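Aminoacyl-tRNA synthetase (Cryptosporidium parvum, PDB 5F9Z) probably catalyses the ATP-dependent attachment of proline to its tRNA, and binds the inhibitor halofuginone together with an ATP analogue. Local coordinates at residues I18-K22 against M285-K291; W54-I58 against V299-Q303; T61-F66 against I198-L203; E325-L330 against I390-E394; V379-E384 against E403-L408. All coordinates share one frame; numbering follows the deposited sequence.

Contact 1 of 5, residues I18-K22 against M285-K291; sequences ITADK and MTHGDNK
Lys22 sets off with CG anti to its own backbone nitrogen (chi1 177°) and stays fully extended, which carries NZ along the 285-291 backbone to the end of helix 278-287; Asn290 turns the other way, with CG beside its backbone nitrogen (chi1 -78°), and so presents its amide to the start of that lysine. Two carbonyls grip the ammonium group: NZ of Lys22 lies 2.8 Å from O of Met285 and 2.7 Å from O of Gly288, the latter approached in the carbonyl plane. Both oxygens sit where the helix runs out, Gly288 being the first residue to leave it, and a positive charge there should suit the partial negative charge of a helix C-terminus. At the other end of the lysine, the backbone N of Lys22 donates to OD1 of Asn290 at 3.3 Å, tilted from the carbonyl plane; His3, from the N-terminal histidine tag, is a second partner of this oxygen. Across the contact Ile18 meets backbone oxygens, with CB of Ile18 3.2 Å from O of Asn290 and CG1 3.7 Å from O of Lys291. Asp289 holds the loop's shape through an Asx turn, OD1 of Asp289 taking the backbone N of Lys291 at 2.8 Å. Helix 26-36 lies alongside, its Trp29 touching Ile18 and its Tyr30 touching Met285, while Leu408 and Ala412 of helix 393-417 pack on His287.

Contact 2 of 5, residues W54-I58 against V299-Q303; sequences WSYFI and VAPVQ
Trp54 reaches from helix 53-71 to the 299-303 loop, where Pro301 lies over one face of its indole. From CB, a chi1 of -158° swings the ring system out to the loop. CG of Trp54 comes first, 4.1 Å from CG of Pro301; CD2 of Trp54 is closer to that same carbon, at 3.7 Å. Farther along, CE3 and CZ3 face CB of Pro301, which stands 3.7 Å from the centroid of the Trp54 six-membered ring and only 8° off its normal, a CH-pi contact. At the far corner CH2 of Trp54 meets CG2 of Val302 at 3.7 Å. NE1 of Trp54 is hydrogen-bonded to O of Lys357. Phe57, a turn onward, takes the proline's CA over one face, 3.9 Å from the Phe57 ring centroid, and has O of Val299 at its edge. Ile58 adds CG1, 3.3 Å from that same oxygen of Val299. This is proline-aromatic CH-pi packing, used here to seat on helix 53-71 the loop that leads into strand 304-308 of the anticodon-binding domain.

Contact 3 of 5, residues T61-F66 against I198-L203; sequences TIQSVF and IYEDLL
Ile62, Val65 and Phe66 of helix 53-71 meet Ile198, Leu202 and Leu203 at the end of helix 181-202, and the two short segments cross nearly at right angles (101°) with axes 11.6 Å apart. Methyl and methylene contacts dominate. Ile62 has three partners: CG2 rests against CG2 of Ile198, CG1 of Ile62 lies 3.9 Å from CD2 of Leu202, and CD1 of Ile62 is 3.8 Å from CD2 of Leu203, a side chain it crosses at about a right angle. Leu202 points its fork at Val65, tip to tip, CD1 of Leu202 standing 4.0 Å from CG2 of Val65. Ile198 slides past Val65 in the opposite direction, CD1 of Ile198 being 3.9 Å from CG1 of Val65. Aliphatic-aromatic packing is a single pair. Phe66 holds CG anti to its backbone N (chi1 -177°), directing the ring so that CD1 of Phe66 meets CG1 of Ile198 at 3.9 Å; CB of Phe66 separately touches CD1 of Ile198. The ring also meets Tyr195 and touches Trp149 and Trp273. Backbone bonding shapes the second partner: N of Leu203 reaches O of Ile198 at 3.0 Å across a wider pi-type turn. With no hydrogen bond or charge pair across it, this buried junction owes its cohesion to dispersion, the hydrophobic effect and the interlocking of branched side chains.

Contact 4 of 5, residues E325-L330 against I390-E394; sequences EVECIL and ISELE
Within the anticodon-binding domain, helix 317-332, which packs on the domain's sheet, meets the start of the C-terminal helix: Val326 and Ile329 lie against Ile390 and Leu393, where the chain turns into helix 393-417. Leu393 sends CD1 across both methyls of Val326, 3.7 Å from CG1 and 3.7 Å from CG2 of Val326. Ile329 contributes from both branches. CD1 of Ile329 lies 3.7 Å from CG2 of Ile390, the side chains crossing at about a right angle. A chi1 of -66° sets CG1 of Ile329 beside the backbone N and leaves CG2 anti to it, 3.8 Å from the backbone N of Glu394. Glu325 also crosses Ile390 at about a right angle, CD of Glu325 being 3.9 Å from CG2 of Ile390; its charge is paired with Arg373, whose backbone is hydrogen-bonded to that of Ile390. Leu330 closes the far end with CD1 against CB of Leu393. Val326 and Leu330 continue onto Ile306, Val304 and Phe363 of the sheet, giving the helix-on-sheet hydrophobic layering of an alpha/beta anticodon-binding domain, as in class IIa synthetases.

Contact 5 of 5, residues V379-E384 against E403-L408; sequences VRDNME and EFQNRL
Asp381 is held in an unusual way: Arg407 grips its carboxylate side-on while the same group lies over one face of Phe404, the carboxylate and ring planes 33° apart. NE of Arg407 meets the syn lone pair of OD2 of Asp381 at 2.6 Å in a nearly straight bond (172°), and NH2 of Arg407 reaches OD1 of Asp381 at 2.9 Å, somewhat tilted. OD1 of Asp381 is also 3.2 Å from CE2 of Phe404. A chi1 of 63° puts the aspartate's CG between its backbone N and carbonyl carbon, facing the helix. Asn382 adds its amide over a face of the guanidinium, ND2 of Asn382 standing 3.6 Å from NE of Arg407. Residues 380-384 form the connection of the beta hairpin between strands 374-379 and 385-389, where an Asx turn directs the backbone N of Glu384 to OD1 of Asn382 at 3.1 Å. CG1 of Val379 approaches the Phe404 ring obliquely, 3.6 Å from CE2 of Phe404. Arg407 has a second acid in Glu403, NH1 of Arg407 lying 3.6 Å from OE1 of Glu403. That glutamate also comes near Glu384, and two waters sit between their carboxylates, probably easing the like charges.

In the fold
From the N terminus, 18-22 opens contact 1, then helix 53-71 opens contacts 2 and 3 in turn. Contact 3 closes first, at 198-203, and lies within the spans of both others; contact 1 closes at 285-291 and contact 2 at 299-303, so those two cross. Beyond them, contacts 4 and 5 cross in the same way, both using helix 393-417. Packing of Val299 on Leu202 and Leu203 joins contacts 2 and 3, and His287 probably hydrogen-bonds to Leu203 between contacts 1 and 3. The salt bridge from Asp289 to Arg380 and a probable hydrogen bond from Gln405 to Leu202 tie contact 5 to the catalytic core, while contact 4 stays within the anticodon-binding domain.

Contact 1 of 5, residues I18-K22 against M285-K291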
# COMPACT_ATOMS: atom_id res chain seq x y z
N ILE A 18 1.58 -16.78 -16.52
CA ILE A 18 0.36 -16.71 -15.72
C ILE A 18 -0.77 -17.31 -16.54
O ILE A 18 -1.08 -16.83 -17.64
CB ILE A 18 0.05 -15.27 -15.29
CG1 ILE A 18 1.26 -14.65 -14.60
CG2 ILE A 18 -1.16 -15.25 -14.37
CD1 ILE A 18 1.77 -15.43 -13.41
N THR A 19 -1.38 -18.37 -16.02
CA THR A 19 -2.44 -19.08 -16.73
C THR A 19 -3.83 -18.60 -16.35
O THR A 19 -4.76 -18.74 -17.16
CB THR A 19 -2.34 -20.58 -16.47
OG1 THR A 19 -2.56 -20.84 -15.08
CG2 THR A 19 -0.96 -21.10 -16.86
N ALA A 20 -4.00 -18.04 -15.16
CA ALA A 20 -5.29 -17.57 -14.70
C ALA A 20 -5.54 -16.14 -15.16
O ALA A 20 -4.67 -15.28 -15.06
CB ALA A 20 -5.39 -17.66 -13.18
N ASP A 21 -6.75 -15.90 -15.65
CA ASP A 21 -7.14 -14.59 -16.13
C ASP A 21 -7.39 -13.65 -14.95
O ASP A 21 -8.02 -14.02 -13.96
CB ASP A 21 -8.39 -14.72 -17.00
CG ASP A 21 -8.82 -13.42 -17.60
OD1 ASP A 21 -9.66 -12.73 -16.98
OD2 ASP A 21 -8.34 -13.09 -18.71
N LYS A 22 -6.88 -12.41 -15.06
CA LYS A 22 -6.96 -11.48 -13.94
C LYS A 22 -8.40 -11.11 -13.61
O LYS A 22 -8.76 -10.96 -12.44
CB LYS A 22 -6.14 -10.22 -14.23
CG LYS A 22 -6.22 -9.17 -13.13
CD LYS A 22 -5.45 -7.90 -13.47
CE LYS A 22 -5.55 -6.89 -12.34
NZ LYS A 22 -4.78 -5.65 -12.61
N MET A 285 -2.04 -5.68 -7.38
CA MET A 285 -3.36 -5.86 -7.99
C MET A 285 -3.68 -4.73 -8.96
O MET A 285 -4.42 -4.94 -9.93
CB MET A 285 -4.43 -5.95 -6.90
CG MET A 285 -4.25 -7.11 -5.94
SD MET A 285 -5.47 -7.09 -4.61
CE MET A 285 -5.13 -8.65 -3.82
N THR A 286 -3.15 -3.53 -8.71
CA THR A 286 -3.47 -2.39 -9.55
C THR A 286 -2.84 -2.51 -10.94
O THR A 286 -3.51 -2.29 -11.95
CB THR A 286 -3.02 -1.09 -8.87
OG1 THR A 286 -3.69 -0.95 -7.61
CG2 THR A 286 -3.33 0.10 -9.74
N HIS A 287 -1.56 -2.86 -11.00
CA HIS A 287 -0.80 -2.79 -12.24
C HIS A 287 -0.61 -4.13 -12.94
O HIS A 287 -0.42 -4.15 -14.16
CB HIS A 287 0.57 -2.17 -11.98
CG HIS A 287 0.52 -0.83 -11.31
ND1 HIS A 287 -0.12 0.26 -11.87
CD2 HIS A 287 1.02 -0.41 -10.12
CE1 HIS A 287 -0.00 1.29 -11.06
NE2 HIS A 287 0.68 0.92 -9.99
N GLY A 288 -0.65 -5.24 -12.20
CA GLY A 288 -0.36 -6.52 -12.81
C GLY A 288 -1.34 -6.88 -13.91
O GLY A 288 -2.51 -6.49 -13.89
N ASP A 289 -0.85 -7.63 -14.90
CA ASP A 289 -1.66 -8.05 -16.03
C ASP A 289 -1.59 -9.57 -16.14
O ASP A 289 -1.18 -10.28 -15.21
CB ASP A 289 -1.23 -7.33 -17.31
CG ASP A 289 0.25 -7.49 -17.62
OD1 ASP A 289 0.83 -8.56 -17.33
OD2 ASP A 289 0.85 -6.53 -18.15
N ASN A 290 -1.98 -10.09 -17.31
CA ASN A 290 -1.98 -11.53 -17.55
C ASN A 290 -0.60 -12.10 -17.79
O ASN A 290 -0.45 -13.33 -17.82
CB ASN A 290 -2.90 -11.86 -18.73
CG ASN A 290 -4.37 -11.85 -18.35
OD1 ASN A 290 -4.73 -11.38 -17.27
ND2 ASN A 290 -5.21 -12.35 -19.24
N LYS A 291 0.42 -11.26 -17.98
CA LYS A 291 1.79 -11.74 -18.08
C LYS A 291 2.47 -11.85 -16.73
O LYS A 291 3.51 -12.51 -16.63
CB LYS A 291 2.61 -10.82 -18.99
CG LYS A 291 2.10 -10.70 -20.40
CD LYS A 291 2.99 -9.80 -21.22
CE LYS A 291 2.48 -9.65 -22.64
NZ LYS A 291 3.41 -8.86 -23.48
O HOH W 1 -2.89 -15.20 -17.69

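Contact 2 of 5, residues W54-I58 against V299-Q303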
# COMPACT_ATOMS: atom_id res chain seq x y z
N TRP A 54 12.34 -10.37 -3.81
CA TRP A 54 11.72 -9.60 -4.88
C TRP A 54 10.58 -8.73 -4.37
O TRP A 54 10.34 -7.64 -4.91
CB TRP A 54 11.23 -10.53 -5.99
CG TRP A 54 11.08 -9.84 -7.31
CD1 TRP A 54 9.92 -9.42 -7.90
CD2 TRP A 54 12.13 -9.48 -8.21
NE1 TRP A 54 10.19 -8.83 -9.11
CE2 TRP A 54 11.54 -8.85 -9.32
CE3 TRP A 54 13.52 -9.63 -8.19
CZ2 TRP A 54 12.29 -8.37 -10.40
CZ3 TRP A 54 14.26 -9.16 -9.26
CH2 TRP A 54 13.64 -8.54 -10.35
N SER A 55 9.87 -9.18 -3.34
CA SER A 55 8.83 -8.37 -2.72
C SER A 55 9.37 -7.56 -1.55
O SER A 55 8.94 -6.42 -1.33
CB SER A 55 7.67 -9.24 -2.25
OG SER A 55 8.07 -10.12 -1.22
N TYR A 56 10.31 -8.12 -0.79
CA TYR A 56 10.84 -7.41 0.37
C TYR A 56 11.65 -6.18 -0.04
O TYR A 56 11.76 -5.23 0.74
CB TYR A 56 11.69 -8.34 1.23
CG TYR A 56 12.09 -7.73 2.55
CD1 TYR A 56 11.15 -7.55 3.56
CD2 TYR A 56 13.39 -7.33 2.80
CE1 TYR A 56 11.49 -6.99 4.77
CE2 TYR A 56 13.75 -6.76 4.01
CZ TYR A 56 12.80 -6.60 4.99
OH TYR A 56 13.14 -6.04 6.20
N PHE A 57 12.21 -6.19 -1.25
CA PHE A 57 12.86 -4.98 -1.76
C PHE A 57 11.86 -3.83 -1.85
O PHE A 57 12.20 -2.68 -1.53
CB PHE A 57 13.47 -5.26 -3.14
CG PHE A 57 14.05 -4.04 -3.81
CD1 PHE A 57 13.25 -3.20 -4.58
CD2 PHE A 57 15.39 -3.73 -3.67
CE1 PHE A 57 13.78 -2.08 -5.19
CE2 PHE A 57 15.92 -2.61 -4.28
CZ PHE A 57 15.12 -1.78 -5.05
N ILE A 58 10.64 -4.12 -2.28
CA ILE A 58 9.64 -3.06 -2.43
C ILE A 58 9.27 -2.48 -1.07
O ILE A 58 9.06 -1.27 -0.94
CB ILE A 58 8.40 -3.60 -3.18
CG1 ILE A 58 8.81 -4.09 -4.57
CG2 ILE A 58 7.32 -2.54 -3.27
CD1 ILE A 58 7.64 -4.46 -5.45
N VAL A 299 9.91 1.29 -7.56
CA VAL A 299 9.97 0.18 -6.61
C VAL A 299 10.38 -1.13 -7.27
O VAL A 299 10.56 -2.13 -6.57
CB VAL A 299 8.63 -0.00 -5.87
CG1 VAL A 299 8.30 1.23 -5.06
CG2 VAL A 299 7.52 -0.31 -6.86
N ALA A 300 10.54 -1.16 -8.58
CA ALA A 300 10.95 -2.38 -9.27
C ALA A 300 12.36 -2.78 -8.83
O ALA A 300 13.28 -1.97 -8.93
CB ALA A 300 10.90 -2.20 -10.78
N PRO A 301 12.56 -4.01 -8.32
CA PRO A 301 13.92 -4.41 -7.91
C PRO A 301 14.94 -4.31 -9.03
O PRO A 301 16.08 -3.90 -8.79
CB PRO A 301 13.72 -5.86 -7.44
CG PRO A 301 12.28 -5.94 -7.06
CD PRO A 301 11.56 -5.04 -8.02
N VAL A 302 14.55 -4.67 -10.24
CA VAL A 302 15.39 -4.50 -11.42
C VAL A 302 14.59 -3.70 -12.44
O VAL A 302 13.54 -4.15 -12.91
CB VAL A 302 15.83 -5.85 -12.02
CG1 VAL A 302 16.58 -5.63 -13.32
CG2 VAL A 302 16.70 -6.60 -11.02
N GLN A 303 15.08 -2.50 -12.77
CA GLN A 303 14.38 -1.65 -13.72
C GLN A 303 14.67 -2.05 -15.16
O GLN A 303 13.79 -2.00 -16.02
CB GLN A 303 14.75 -0.19 -13.49
CG GLN A 303 14.30 0.35 -12.14
CD GLN A 303 14.87 1.73 -11.85
OE1 GLN A 303 16.01 2.02 -12.21
NE2 GLN A 303 14.08 2.57 -11.19

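Contact 3 of 5, residues T61-F66 against I198-L203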
# COMPACT_ATOMS: atom_id res chain seq x y z
N THR A 61 12.08 -0.27 -0.04
CA THR A 61 11.97 1.00 -0.75
C THR A 61 10.89 1.88 -0.13
O THR A 61 11.09 3.08 0.09
CB THR A 61 11.70 0.77 -2.23
OG1 THR A 61 12.71 -0.10 -2.77
CG2 THR A 61 11.71 2.08 -2.99
N ILE A 62 9.72 1.29 0.15
CA ILE A 62 8.67 2.02 0.85
C ILE A 62 9.17 2.51 2.20
O ILE A 62 8.92 3.65 2.59
CB ILE A 62 7.41 1.13 1.00
CG1 ILE A 62 6.77 0.86 -0.36
CG2 ILE A 62 6.41 1.78 1.95
CD1 ILE A 62 5.61 -0.11 -0.30
N GLN A 63 9.89 1.65 2.92
CA GLN A 63 10.43 2.05 4.22
C GLN A 63 11.46 3.16 4.08
O GLN A 63 11.45 4.12 4.84
CB GLN A 63 11.03 0.84 4.93
CG GLN A 63 11.68 1.16 6.26
CD GLN A 63 12.11 -0.08 7.02
OE1 GLN A 63 11.79 -1.20 6.63
NE2 GLN A 63 12.84 0.12 8.12
N SER A 64 12.36 3.04 3.10
CA SER A 64 13.40 4.04 2.92
C SER A 64 12.81 5.40 2.55
O SER A 64 13.23 6.43 3.09
CB SER A 64 14.39 3.59 1.85
OG SER A 64 15.26 4.64 1.48
N VAL A 65 11.84 5.42 1.64
CA VAL A 65 11.28 6.69 1.18
C VAL A 65 10.45 7.33 2.28
O VAL A 65 10.54 8.54 2.52
CB VAL A 65 10.46 6.47 -0.10
CG1 VAL A 65 9.70 7.74 -0.47
CG2 VAL A 65 11.38 6.05 -1.25
N PHE A 66 9.62 6.54 2.97
CA PHE A 66 8.75 7.12 4.00
C PHE A 66 9.55 7.55 5.22
O PHE A 66 9.21 8.56 5.86
CB PHE A 66 7.67 6.12 4.39
CG PHE A 66 6.68 6.67 5.38
CD1 PHE A 66 5.68 7.54 4.98
CD2 PHE A 66 6.76 6.32 6.72
CE1 PHE A 66 4.78 8.05 5.89
CE2 PHE A 66 5.86 6.82 7.63
CZ PHE A 66 4.87 7.69 7.22
N ILE A 198 3.10 8.15 -0.92
CA ILE A 198 3.71 6.82 -1.03
C ILE A 198 2.97 5.98 -2.06
O ILE A 198 3.58 5.31 -2.90
CB ILE A 198 3.74 6.13 0.35
CG1 ILE A 198 4.78 6.78 1.26
CG2 ILE A 198 4.02 4.64 0.20
CD1 ILE A 198 6.21 6.64 0.75
N TYR A 199 1.63 6.01 -2.03
CA TYR A 199 0.86 5.19 -2.96
C TYR A 199 0.89 5.75 -4.37
O TYR A 199 1.05 5.00 -5.34
CB TYR A 199 -0.58 5.06 -2.46
CG TYR A 199 -0.78 3.96 -1.46
CD1 TYR A 199 -0.46 4.14 -0.12
CD2 TYR A 199 -1.30 2.73 -1.85
CE1 TYR A 199 -0.65 3.12 0.80
CE2 TYR A 199 -1.49 1.71 -0.94
CZ TYR A 199 -1.16 1.91 0.39
OH TYR A 199 -1.35 0.90 1.30
N GLU A 200 0.76 7.07 -4.52
CA GLU A 200 0.62 7.66 -5.85
C GLU A 200 1.97 7.99 -6.49
O GLU A 200 2.19 7.70 -7.66
CB GLU A 200 -0.26 8.91 -5.79
CG GLU A 200 -1.68 8.63 -5.31
CD GLU A 200 -2.68 9.64 -5.84
OE1 GLU A 200 -3.86 9.58 -5.43
OE2 GLU A 200 -2.29 10.50 -6.66
N ASP A 201 2.89 8.60 -5.73
CA ASP A 201 4.17 8.99 -6.31
C ASP A 201 5.13 7.81 -6.40
O ASP A 201 5.87 7.69 -7.38
CB ASP A 201 4.80 10.13 -5.50
CG ASP A 201 3.97 11.39 -5.53
OD1 ASP A 201 3.39 11.70 -6.59
OD2 ASP A 201 3.90 12.08 -4.49
N LEU A 202 5.12 6.93 -5.40
CA LEU A 202 6.06 5.82 -5.37
C LEU A 202 5.47 4.55 -5.98
O LEU A 202 6.10 3.90 -6.82
CB LEU A 202 6.52 5.56 -3.93
CG LEU A 202 7.66 4.56 -3.73
CD1 LEU A 202 8.98 5.13 -4.25
CD2 LEU A 202 7.78 4.16 -2.27
N LEU A 203 4.26 4.18 -5.56
CA LEU A 203 3.63 2.94 -6.01
C LEU A 203 2.71 3.15 -7.21
O LEU A 203 2.15 2.16 -7.71
CB LEU A 203 2.83 2.31 -4.86
CG LEU A 203 3.61 2.05 -3.57
CD1 LEU A 203 2.70 1.45 -2.51
CD2 LEU A 203 4.80 1.13 -3.83

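Contact 4 of 5, residues E325-L330 against I390-E394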
# COMPACT_ATOMS: atom_id res chain seq x y z
N GLU A 325 29.12 -2.04 -21.08
CA GLU A 325 29.06 -0.60 -21.33
C GLU A 325 27.67 -0.06 -21.04
O GLU A 325 27.52 0.98 -20.39
CB GLU A 325 29.47 -0.31 -22.77
CG GLU A 325 29.26 1.14 -23.19
CD GLU A 325 29.72 1.42 -24.60
OE1 GLU A 325 30.16 2.56 -24.87
OE2 GLU A 325 29.65 0.50 -25.45
N VAL A 326 26.63 -0.75 -21.52
CA VAL A 326 25.26 -0.33 -21.25
C VAL A 326 24.96 -0.40 -19.76
O VAL A 326 24.34 0.50 -19.19
CB VAL A 326 24.27 -1.18 -22.07
CG1 VAL A 326 22.84 -0.87 -21.66
CG2 VAL A 326 24.46 -0.93 -23.56
N GLU A 327 25.41 -1.48 -19.10
CA GLU A 327 25.20 -1.60 -17.66
C GLU A 327 25.93 -0.51 -16.89
O GLU A 327 25.41 0.01 -15.89
CB GLU A 327 25.65 -2.98 -17.18
CG GLU A 327 25.41 -3.24 -15.70
CD GLU A 327 26.00 -4.55 -15.23
OE1 GLU A 327 27.00 -5.00 -15.83
OE2 GLU A 327 25.46 -5.13 -14.26
N CYS A 328 27.12 -0.13 -17.35
CA CYS A 328 27.86 0.94 -16.69
C CYS A 328 27.17 2.28 -16.87
O CYS A 328 27.12 3.09 -15.94
CB CYS A 328 29.29 1.00 -17.24
SG CYS A 328 30.29 2.35 -16.57
N ILE A 329 26.63 2.54 -18.07
CA ILE A 329 25.91 3.79 -18.31
C ILE A 329 24.66 3.87 -17.45
O ILE A 329 24.35 4.92 -16.87
CB ILE A 329 25.58 3.93 -19.81
CG1 ILE A 329 26.86 4.09 -20.62
CG2 ILE A 329 24.65 5.10 -20.04
CD1 ILE A 329 26.63 4.13 -22.12
N LEU A 330 23.93 2.75 -17.33
CA LEU A 330 22.70 2.76 -16.55
C LEU A 330 22.98 2.82 -15.05
O LEU A 330 22.21 3.44 -14.30
CB LEU A 330 21.85 1.54 -16.89
CG LEU A 330 20.81 1.72 -17.99
CD1 LEU A 330 21.43 2.21 -19.29
CD2 LEU A 330 20.06 0.42 -18.22
N ILE A 390 23.47 3.72 -27.98
CA ILE A 390 24.13 3.62 -26.68
C ILE A 390 24.43 5.01 -26.13
O ILE A 390 24.32 5.25 -24.92
CB ILE A 390 25.40 2.76 -26.80
CG1 ILE A 390 25.03 1.32 -27.12
CG2 ILE A 390 26.22 2.83 -25.52
CD1 ILE A 390 26.23 0.41 -27.32
N SER A 391 24.78 5.96 -27.01
CA SER A 391 25.07 7.31 -26.56
C SER A 391 23.84 8.05 -26.06
O SER A 391 23.98 9.08 -25.40
CB SER A 391 25.72 8.11 -27.70
OG SER A 391 24.86 8.17 -28.83
N GLU A 392 22.64 7.55 -26.35
CA GLU A 392 21.40 8.17 -25.89
C GLU A 392 20.82 7.50 -24.65
O GLU A 392 19.82 7.99 -24.11
CB GLU A 392 20.35 8.15 -27.01
CG GLU A 392 20.69 9.01 -28.22
CD GLU A 392 19.57 9.05 -29.24
OE1 GLU A 392 18.52 8.43 -28.98
OE2 GLU A 392 19.75 9.69 -30.30
N LEU A 393 21.41 6.40 -24.19
CA LEU A 393 20.84 5.66 -23.07
C LEU A 393 20.87 6.48 -21.79
O LEU A 393 19.93 6.41 -20.98
CB LEU A 393 21.59 4.34 -22.87
CG LEU A 393 21.39 3.29 -23.96
CD1 LEU A 393 22.29 2.10 -23.73
CD2 LEU A 393 19.93 2.87 -24.00
N GLU A 394 21.93 7.25 -21.57
CA GLU A 394 22.04 8.05 -20.35
C GLU A 394 20.86 9.00 -20.19
O GLU A 394 20.40 9.24 -19.07
CB GLU A 394 23.36 8.83 -20.36
CG GLU A 394 23.56 9.72 -19.15
CD GLU A 394 24.71 10.70 -19.33
OE1 GLU A 394 25.12 10.92 -20.49
OE2 GLU A 394 25.20 11.24 -18.31

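Contact 5 of 5, residues V379-E384 against E403-L408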
# COMPACT_ATOMS: atom_id res chain seq x y z
N VAL A 379 9.25 -2.42 -23.72
CA VAL A 379 8.60 -1.91 -22.51
C VAL A 379 7.65 -2.97 -21.98
O VAL A 379 6.93 -3.62 -22.75
CB VAL A 379 7.88 -0.59 -22.80
CG1 VAL A 379 7.36 0.03 -21.52
CG2 VAL A 379 8.81 0.38 -23.52
N ARG A 380 7.64 -3.14 -20.66
CA ARG A 380 6.94 -4.27 -20.05
C ARG A 380 5.43 -4.15 -20.18
O ARG A 380 4.75 -5.10 -20.58
CB ARG A 380 7.34 -4.40 -18.58
CG ARG A 380 6.45 -5.31 -17.75
CD ARG A 380 6.51 -6.75 -18.23
NE ARG A 380 5.66 -7.62 -17.41
CZ ARG A 380 4.36 -7.78 -17.60
NH1 ARG A 380 3.74 -7.15 -18.59
NH2 ARG A 380 3.67 -8.59 -16.80
N ASP A 381 4.87 -2.98 -19.85
CA ASP A 381 3.43 -2.88 -19.66
C ASP A 381 2.65 -2.70 -20.96
O ASP A 381 1.45 -3.00 -20.98
CB ASP A 381 3.10 -1.72 -18.71
CG ASP A 381 3.52 -0.37 -19.26
OD1 ASP A 381 4.58 -0.30 -19.92
OD2 ASP A 381 2.80 0.62 -19.02
N ASN A 382 3.29 -2.24 -22.04
CA ASN A 382 2.56 -1.98 -23.28
C ASN A 382 3.24 -2.57 -24.51
O ASN A 382 2.79 -2.29 -25.64
CB ASN A 382 2.35 -0.48 -23.48
CG ASN A 382 3.64 0.30 -23.50
OD1 ASN A 382 4.73 -0.27 -23.45
ND2 ASN A 382 3.54 1.63 -23.57
N MET A 383 4.29 -3.37 -24.35
CA MET A 383 5.01 -3.99 -25.46
C MET A 383 5.54 -2.96 -26.45
O MET A 383 5.73 -3.27 -27.63
CB MET A 383 4.15 -5.03 -26.18
CG MET A 383 3.87 -6.27 -25.36
SD MET A 383 5.37 -7.00 -24.69
CE MET A 383 6.23 -7.46 -26.20
N GLU A 384 5.78 -1.74 -25.99
CA GLU A 384 6.36 -0.71 -26.84
C GLU A 384 7.81 -1.06 -27.15
O GLU A 384 8.57 -1.44 -26.26
CB GLU A 384 6.26 0.65 -26.16
CG GLU A 384 6.63 1.83 -27.03
CD GLU A 384 6.41 3.16 -26.31
OE1 GLU A 384 6.00 3.13 -25.13
OE2 GLU A 384 6.64 4.22 -26.93
N GLU A 403 8.43 8.10 -17.82
CA GLU A 403 7.19 7.94 -18.57
C GLU A 403 6.45 6.69 -18.14
O GLU A 403 5.21 6.68 -18.07
CB GLU A 403 7.49 7.90 -20.07
CG GLU A 403 6.25 7.85 -20.95
CD GLU A 403 6.58 7.50 -22.39
OE1 GLU A 403 5.66 7.12 -23.13
OE2 GLU A 403 7.77 7.61 -22.77
N PHE A 404 7.19 5.61 -17.84
CA PHE A 404 6.58 4.39 -17.33
C PHE A 404 5.80 4.67 -16.04
O PHE A 404 4.64 4.26 -15.90
CB PHE A 404 7.66 3.34 -17.09
CG PHE A 404 7.16 1.92 -17.06
CD1 PHE A 404 6.30 1.49 -16.06
CD2 PHE A 404 7.58 1.01 -18.02
CE1 PHE A 404 5.85 0.18 -16.04
CE2 PHE A 404 7.14 -0.30 -17.99
CZ PHE A 404 6.27 -0.71 -17.00
N GLN A 405 6.43 5.37 -15.10
CA GLN A 405 5.79 5.67 -13.82
C GLN A 405 4.52 6.49 -14.02
O GLN A 405 3.48 6.20 -13.43
CB GLN A 405 6.78 6.41 -12.92
CG GLN A 405 6.25 6.71 -11.52
CD GLN A 405 6.47 5.56 -10.56
OE1 GLN A 405 7.25 4.65 -10.82
NE2 GLN A 405 5.77 5.60 -9.43
N ASN A 406 4.60 7.53 -14.86
CA ASN A 406 3.43 8.38 -15.09
C ASN A 406 2.31 7.61 -15.78
O ASN A 406 1.13 7.82 -15.48
CB ASN A 406 3.84 9.61 -15.91
CG ASN A 406 2.64 10.43 -16.36
OD1 ASN A 406 2.10 11.22 -15.60
ND2 ASN A 406 2.24 10.24 -17.61
N ARG A 407 2.66 6.71 -16.70
CA ARG A 407 1.64 5.97 -17.43
C ARG A 407 0.89 5.01 -16.52
O ARG A 407 -0.33 4.85 -16.66
CB ARG A 407 2.29 5.21 -18.60
CG ARG A 407 1.32 4.33 -19.38
CD ARG A 407 1.99 3.70 -20.60
NE ARG A 407 3.15 2.89 -20.24
CZ ARG A 407 4.41 3.28 -20.41
NH1 ARG A 407 4.68 4.46 -20.93
NH2 ARG A 407 5.40 2.47 -20.05
N LEU A 408 1.59 4.37 -15.58
CA LEU A 408 0.93 3.47 -14.65
C LEU A 408 -0.07 4.22 -13.77
O LEU A 408 -1.21 3.78 -13.58
CB LEU A 408 1.96 2.75 -13.78
CG LEU A 408 2.81 1.66 -14.43
CD1 LEU A 408 3.65 0.96 -13.38
CD2 LEU A 408 1.94 0.66 -15.18
O HOH W 2 5.71 6.58 -25.68
O HOH W 3 8.04 6.19 -25.73